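Local coordinates for protein 6-phosphogluconolactonase (PDB 3NWP) that probably hydrolyses 6-phosphogluconolactone to 6-phosphogluconate, the second step of the oxidative pentose phosphate pathway, at residues Pro129-Val134 and Asn185-Tyr190; Gly37-Val42 and Ser64-Thr69. One frame throughout, in Å; residues are numbered along the deposited sequence. Where two conformers were deposited one is given.

How the contacts relate
Both contacts pair neighbouring parallel strands of one mixed sheet, and strand 132-135 lies beside strand 39-43, so the four segments run side by side through it. Their centres are about 11 Å apart. Both are largely buried, though contact 1 sits closer to the centre of the chain, about 9 Å against 14 Å for contact 2. Each has a salt bridge near the start of its strands and apolar packing further along. The acid of contact 1, Asp131, is buried and also reaches into contact 2, whereas that of contact 2, Asp65, is partly exposed. Contact 1 has an isolated bridge, Phe130 with Ser186, ahead of its ladder, whereas contact 2 has four consecutive parallel bridges.

Contact 1 (Pro129-Val134 and Asn185-Tyr190); sequences PFDVVV and NSRQIY
Arg187 lies alongside Asp131, the two side chains pointing the same way. Arg187 was modelled in two conformers; the salt bridge, Pro129 packing and water bridge are those of the one described. Its CB lies 3.6 Å from Asp131 O, and CG packs against Phe130 O. From CG to NE the chain is extended, bringing CD beside Asp131 OD1 and NE to 2.9 Å from that same OD1 in a salt bridge, with carboxylate and guanidinium planes 17° apart. Pro129 CG lies over one guanidinium face, toward its rim, 3.6 Å from NH2 and also close to CZ and NH1. At the edge NH2 donates to a water that in turn donates to Pro129 O.

Backbone bonds continue the join: Phe130 N to Asn185 O, Arg187 N to Phe130 O, then Val133 N to Gln188 O and Tyr190 N to Val133 O (2.8 Å) in the parallel ladder. Further along, Val132 CG1 meets the edge of the Tyr190 ring, 3.8 Å from CD2; the Tyr190 hydroxyl is hydrogen-bonded to Gln28.

Asp131 OD1 also pairs with Arg36, and OD2 accepts from Ser40 N. This buried carboxylate is likely to stay ionised and to offset the repulsion between the neighbouring guanidinium groups of Arg187 and Arg36.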
loop_
_atom_site.group_PDB
_atom_site.type_symbol
_atom_site.label_atom_id
_atom_site.label_comp_id
_atom_site.label_asym_id
_atom_site.label_seq_id
_atom_site.Cartn_x
_atom_site.Cartn_y
_atom_site.Cartn_z
ATOM N N PRO A 129 -14.866 -2.388 3.354
ATOM C CA PRO A 129 -13.703 -1.888 2.618
ATOM C C PRO A 129 -12.652 -1.190 3.452
ATOM O O PRO A 129 -12.965 -0.567 4.463
ATOM C CB PRO A 129 -14.286 -0.894 1.626
ATOM C CG PRO A 129 -15.593 -0.604 2.100
ATOM C CD PRO A 129 -16.094 -1.737 2.868
ATOM N N PHE A 130 -11.399 -1.258 3.021
ATOM C CA PHE A 130 -10.350 -0.557 3.683
ATOM C C PHE A 130 -10.630 0.938 3.630
ATOM O O PHE A 130 -10.985 1.464 2.574
ATOM C CB PHE A 130 -8.983 -0.823 3.061
ATOM C CG PHE A 130 -8.536 -2.263 3.065
ATOM C CD1 PHE A 130 -8.397 -2.976 4.239
ATOM C CD2 PHE A 130 -8.139 -2.846 1.903
ATOM C CE1 PHE A 130 -7.960 -4.303 4.219
ATOM C CE2 PHE A 130 -7.676 -4.181 1.887
ATOM C CZ PHE A 130 -7.584 -4.868 3.054
ATOM N N ASP A 131 -10.423 1.651 4.732
ATOM C CA ASP A 131 -10.716 3.081 4.706
ATOM C C ASP A 131 -9.679 3.883 3.934
ATOM O O ASP A 131 -10.020 4.804 3.162
ATOM C CB ASP A 131 -10.855 3.618 6.105
ATOM C CG ASP A 131 -12.044 2.966 6.812
ATOM O OD1 ASP A 131 -13.190 3.122 6.304
ATOM O OD2 ASP A 131 -11.844 2.192 7.773
ATOM N N VAL A 132 -8.405 3.548 4.131
ATOM C CA VAL A 132 -7.297 4.255 3.461
ATOM C C VAL A 132 -6.230 3.231 3.031
ATOM O O VAL A 132 -5.841 2.362 3.842
ATOM C CB VAL A 132 -6.647 5.274 4.382
ATOM C CG1 VAL A 132 -5.447 5.935 3.664
ATOM C CG2 VAL A 132 -7.629 6.370 4.806
ATOM N N VAL A 133 -5.824 3.287 1.779
ATOM C CA VAL A 133 -4.712 2.487 1.251
ATOM C C VAL A 133 -3.665 3.422 0.741
ATOM O O VAL A 133 -3.946 4.314 -0.075
ATOM C CB VAL A 133 -5.198 1.604 0.107
ATOM C CG1 VAL A 133 -4.037 0.840 -0.580
ATOM C CG2 VAL A 133 -6.258 0.615 0.599
ATOM N N VAL A 134 -2.413 3.232 1.164
ATOM C CA VAL A 134 -1.272 4.050 0.746
ATOM C C VAL A 134 -0.351 3.145 -0.065
ATOM O O VAL A 134 0.147 2.134 0.434
ATOM C CB VAL A 134 -0.516 4.654 1.913
ATOM C CG1 VAL A 134 0.551 5.660 1.360
ATOM C CG2 VAL A 134 -1.484 5.344 2.905
ATOM N N ASN A 185 -11.169 -2.678 -3.072
ATOM C CA ASN A 185 -12.309 -2.642 -2.128
ATOM C C ASN A 185 -11.905 -1.746 -0.955
ATOM O O ASN A 185 -11.646 -2.186 0.149
ATOM C CB ASN A 185 -12.731 -4.024 -1.644
ATOM C CG ASN A 185 -14.058 -3.984 -0.873
ATOM O OD1 ASN A 185 -14.904 -3.104 -1.107
ATOM N ND2 ASN A 185 -14.205 -4.882 0.058
ATOM N N SER A 186 -11.814 -0.476 -1.312
ATOM C CA SER A 186 -11.322 0.552 -0.434
ATOM C C SER A 186 -12.062 1.816 -0.775
ATOM O O SER A 186 -12.645 1.981 -1.855
ATOM C CB SER A 186 -9.824 0.760 -0.626
ATOM O OG SER A 186 -9.518 1.072 -1.963
ATOM N N ARG A 187 -12.005 2.729 0.183
ATOM C CA ARG A 187 -12.671 4.015 0.101
ATOM C C ARG A 187 -11.788 5.115 -0.501
ATOM O O ARG A 187 -12.296 6.004 -1.238
ATOM C CB ARG A 187 -13.166 4.436 1.508
ATOM C CG ARG A 187 -14.045 3.380 2.208
ATOM C CD ARG A 187 -14.683 3.934 3.524
ATOM N NE ARG A 187 -15.248 2.841 4.296
ATOM C CZ ARG A 187 -16.483 2.354 4.139
ATOM N NH1 ARG A 187 -17.317 2.871 3.253
ATOM N NH2 ARG A 187 -16.864 1.303 4.869
ATOM N N GLN A 188 -10.472 5.041 -0.232
ATOM C CA GLN A 188 -9.532 6.052 -0.684
ATOM C C GLN A 188 -8.161 5.401 -0.862
ATOM O O GLN A 188 -7.712 4.674 0.038
ATOM C CB GLN A 188 -9.417 7.161 0.309
ATOM C CG GLN A 188 -8.297 8.182 0.001
ATOM C CD GLN A 188 -8.704 9.179 -1.062
ATOM O OE1 GLN A 188 -9.716 9.910 -0.875
ATOM N NE2 GLN A 188 -8.000 9.209 -2.202
ATOM N N ILE A 189 -7.534 5.637 -2.030
ATOM C CA ILE A 189 -6.160 5.248 -2.249
ATOM C C ILE A 189 -5.322 6.487 -2.459
ATOM O O ILE A 189 -5.739 7.468 -3.119
ATOM C CB ILE A 189 -6.106 4.362 -3.544
ATOM C CG1 ILE A 189 -6.876 3.069 -3.322
ATOM C CG2 ILE A 189 -4.650 4.124 -3.946
ATOM C CD1 ILE A 189 -7.077 2.231 -4.587
ATOM N N TYR A 190 -4.106 6.475 -1.882
ATOM C CA TYR A 190 -3.073 7.493 -2.115
ATOM C C TYR A 190 -1.905 6.851 -2.797
ATOM O O TYR A 190 -1.557 5.724 -2.426
ATOM C CB TYR A 190 -2.610 8.091 -0.791
ATOM C CG TYR A 190 -3.674 8.899 -0.124
ATOM C CD1 TYR A 190 -3.976 10.163 -0.568
ATOM C CD2 TYR A 190 -4.391 8.417 0.961
ATOM C CE1 TYR A 190 -5.027 10.888 -0.000
ATOM C CE2 TYR A 190 -5.384 9.156 1.586
ATOM C CZ TYR A 190 -5.685 10.417 1.099
ATOM O OH TYR A 190 -6.713 11.150 1.678
HETATM O O HOH W 1 -14.822 -0.196 6.506
#

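Contact 2 (Gly37-Val42 and Ser64-Thr69)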
loop_
_atom_site.group_PDB
_atom_site.type_symbol
_atom_site.label_atom_id
_atom_site.label_comp_id
_atom_site.label_asym_id
_atom_site.label_seq_id
_atom_site.Cartn_x
_atom_site.Cartn_y
_atom_site.Cartn_z
ATOM N N GLY A 37 -16.831 2.828 14.163
ATOM C CA GLY A 37 -16.207 2.333 15.351
ATOM C C GLY A 37 -14.799 1.817 15.245
ATOM O O GLY A 37 -14.098 1.793 16.229
ATOM N N LYS A 38 -14.408 1.315 14.062
ATOM C CA LYS A 38 -13.060 0.840 13.818
ATOM C C LYS A 38 -12.754 1.233 12.365
ATOM O O LYS A 38 -13.667 1.298 11.528
ATOM C CB LYS A 38 -12.953 -0.669 13.933
ATOM C CG LYS A 38 -13.174 -1.261 15.365
ATOM C CD LYS A 38 -11.983 -0.887 16.305
ATOM C CE LYS A 38 -12.066 -1.421 17.733
ATOM N NZ LYS A 38 -12.978 -0.601 18.470
ATOM N N ALA A 39 -11.488 1.490 12.100
ATOM C CA ALA A 39 -11.050 1.878 10.775
ATOM C C ALA A 39 -9.932 0.944 10.361
ATOM O O ALA A 39 -9.408 0.194 11.166
ATOM C CB ALA A 39 -10.564 3.313 10.775
ATOM N N SER A 40 -9.622 0.935 9.062
ATOM C CA SER A 40 -8.527 0.127 8.533
ATOM C C SER A 40 -7.666 0.937 7.576
ATOM O O SER A 40 -8.144 1.747 6.769
ATOM C CB SER A 40 -9.011 -1.153 7.876
ATOM O OG SER A 40 -9.907 -0.884 6.841
ATOM N N LEU A 41 -6.361 0.733 7.733
ATOM C CA LEU A 41 -5.292 1.371 6.968
ATOM C C LEU A 41 -4.351 0.307 6.385
ATOM O O LEU A 41 -3.899 -0.595 7.102
ATOM C CB LEU A 41 -4.505 2.237 7.894
ATOM C CG LEU A 41 -3.241 2.892 7.366
ATOM C CD1 LEU A 41 -3.537 3.908 6.240
ATOM C CD2 LEU A 41 -2.378 3.573 8.533
ATOM N N VAL A 42 -4.050 0.420 5.092
ATOM C CA VAL A 42 -3.050 -0.416 4.432
ATOM C C VAL A 42 -1.931 0.510 4.059
ATOM O O VAL A 42 -2.133 1.575 3.465
ATOM C CB VAL A 42 -3.613 -1.064 3.176
ATOM C CG1 VAL A 42 -2.500 -1.834 2.404
ATOM C CG2 VAL A 42 -4.858 -1.998 3.539
ATOM N N SER A 64 -6.123 3.281 18.568
ATOM C CA SER A 64 -6.445 1.961 19.102
ATOM C C SER A 64 -7.658 1.320 18.433
ATOM O O SER A 64 -7.887 0.117 18.563
ATOM C CB SER A 64 -6.600 1.998 20.658
ATOM O OG SER A 64 -7.700 2.802 21.068
ATOM N N ASP A 65 -8.402 2.110 17.687
ATOM C CA ASP A 65 -9.554 1.658 16.932
ATOM C C ASP A 65 -9.177 1.577 15.434
ATOM O O ASP A 65 -10.083 1.429 14.606
ATOM C CB ASP A 65 -10.719 2.585 17.124
ATOM C CG ASP A 65 -11.202 2.612 18.581
ATOM O OD1 ASP A 65 -11.423 1.501 19.089
ATOM O OD2 ASP A 65 -11.385 3.707 19.138
ATOM N N VAL A 66 -7.882 1.621 15.116
ATOM C CA VAL A 66 -7.407 1.526 13.695
ATOM C C VAL A 66 -6.666 0.230 13.539
ATOM O O VAL A 66 -5.687 -0.054 14.285
ATOM C CB VAL A 66 -6.516 2.720 13.288
ATOM C CG1 VAL A 66 -6.030 2.537 11.798
ATOM C CG2 VAL A 66 -7.222 4.057 13.521
ATOM N N TYR A 67 -7.085 -0.582 12.561
ATOM C CA TYR A 67 -6.409 -1.796 12.168
ATOM C C TYR A 67 -5.480 -1.488 11.021
ATOM O O TYR A 67 -5.883 -0.803 10.077
ATOM C CB TYR A 67 -7.423 -2.848 11.723
ATOM C CG TYR A 67 -8.259 -3.430 12.808
ATOM C CD1 TYR A 67 -9.335 -2.746 13.317
ATOM C CD2 TYR A 67 -8.045 -4.747 13.217
ATOM C CE1 TYR A 67 -10.147 -3.315 14.314
ATOM C CE2 TYR A 67 -8.851 -5.322 14.196
ATOM C CZ TYR A 67 -9.891 -4.588 14.738
ATOM O OH TYR A 67 -10.710 -5.121 15.711
ATOM N N ILE A 68 -4.221 -1.939 11.096
ATOM C CA ILE A 68 -3.239 -1.626 10.085
ATOM C C ILE A 68 -2.597 -2.878 9.529
ATOM O O ILE A 68 -2.318 -3.818 10.259
ATOM C CB ILE A 68 -2.119 -0.744 10.648
ATOM C CG1 ILE A 68 -2.684 0.504 11.338
ATOM C CG2 ILE A 68 -1.150 -0.375 9.506
ATOM C CD1 ILE A 68 -1.611 1.430 11.979
ATOM N N THR A 69 -2.460 -2.951 8.207
ATOM C CA THR A 69 -1.723 -4.032 7.589
ATOM C C THR A 69 -0.891 -3.503 6.410
ATOM O O THR A 69 -0.828 -2.291 6.167
ATOM C CB THR A 69 -2.628 -5.222 7.204
ATOM O OG1 THR A 69 -1.807 -6.386 6.938
ATOM C CG2 THR A 69 -3.550 -4.946 6.009
#
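Lys38 folds across the start of the neighbouring strand, between Asp65 and Tyr67. Its chain bends at chi2, which carries CD back to 3.4 Å from Asp65 O, and a second bend at chi4 (-78°) turns NZ to Asp65 OD1, 2.7 Å away. The ammonium group meets this oxygen from above the carboxylate plane, 37° out of it, in a salt bridge. The methylenes of the same side chain lie at the rim of the Tyr67 ring, CD 3.6 Å from CE1, with CG close to the ring plane. Lysine and tyrosine thus meet through hydrocarbon at the ring edge. An alanine in place of Lys38 would probably leave Asp65 without its charge partner in this contact and take away the CG and CD packing at the Tyr67 ring edge.

Ala39 O also sits at the edge of that ring, 3.6 Å from CD1, while it accepts the backbone N-H of Tyr67. Elsewhere the ring packs edge-to-face with Phe126.

On the face that carries Ala39 and Leu41, Leu41 and Ile68 lie side by side and point the same way, CD2 to CD1 4.1 Å, and Leu41 CB touches Val66 CG1. Helix 14-36 covers this face through Leu29, Ala32 and Val33. On the other face Val42 and Thr69 are likewise aligned, with their CG2 methyls in contact; Thr69 OG1 is hydrogen-bonded to Arg103 O.

Four backbone bonds set the register: Ala39 N to Asp65 O, Tyr67 N to Ala39 O, Leu41 N to Tyr67 O (2.8 Å) and Thr69 N to Leu41 O. The strand axes run 21° apart. Strand 39-43, helix 50-58 and strand 66-74 form a beta-alpha-beta crossover, the repeating connection of Rossmann-like alpha/beta folds, consistent with the family to which this protein belongs.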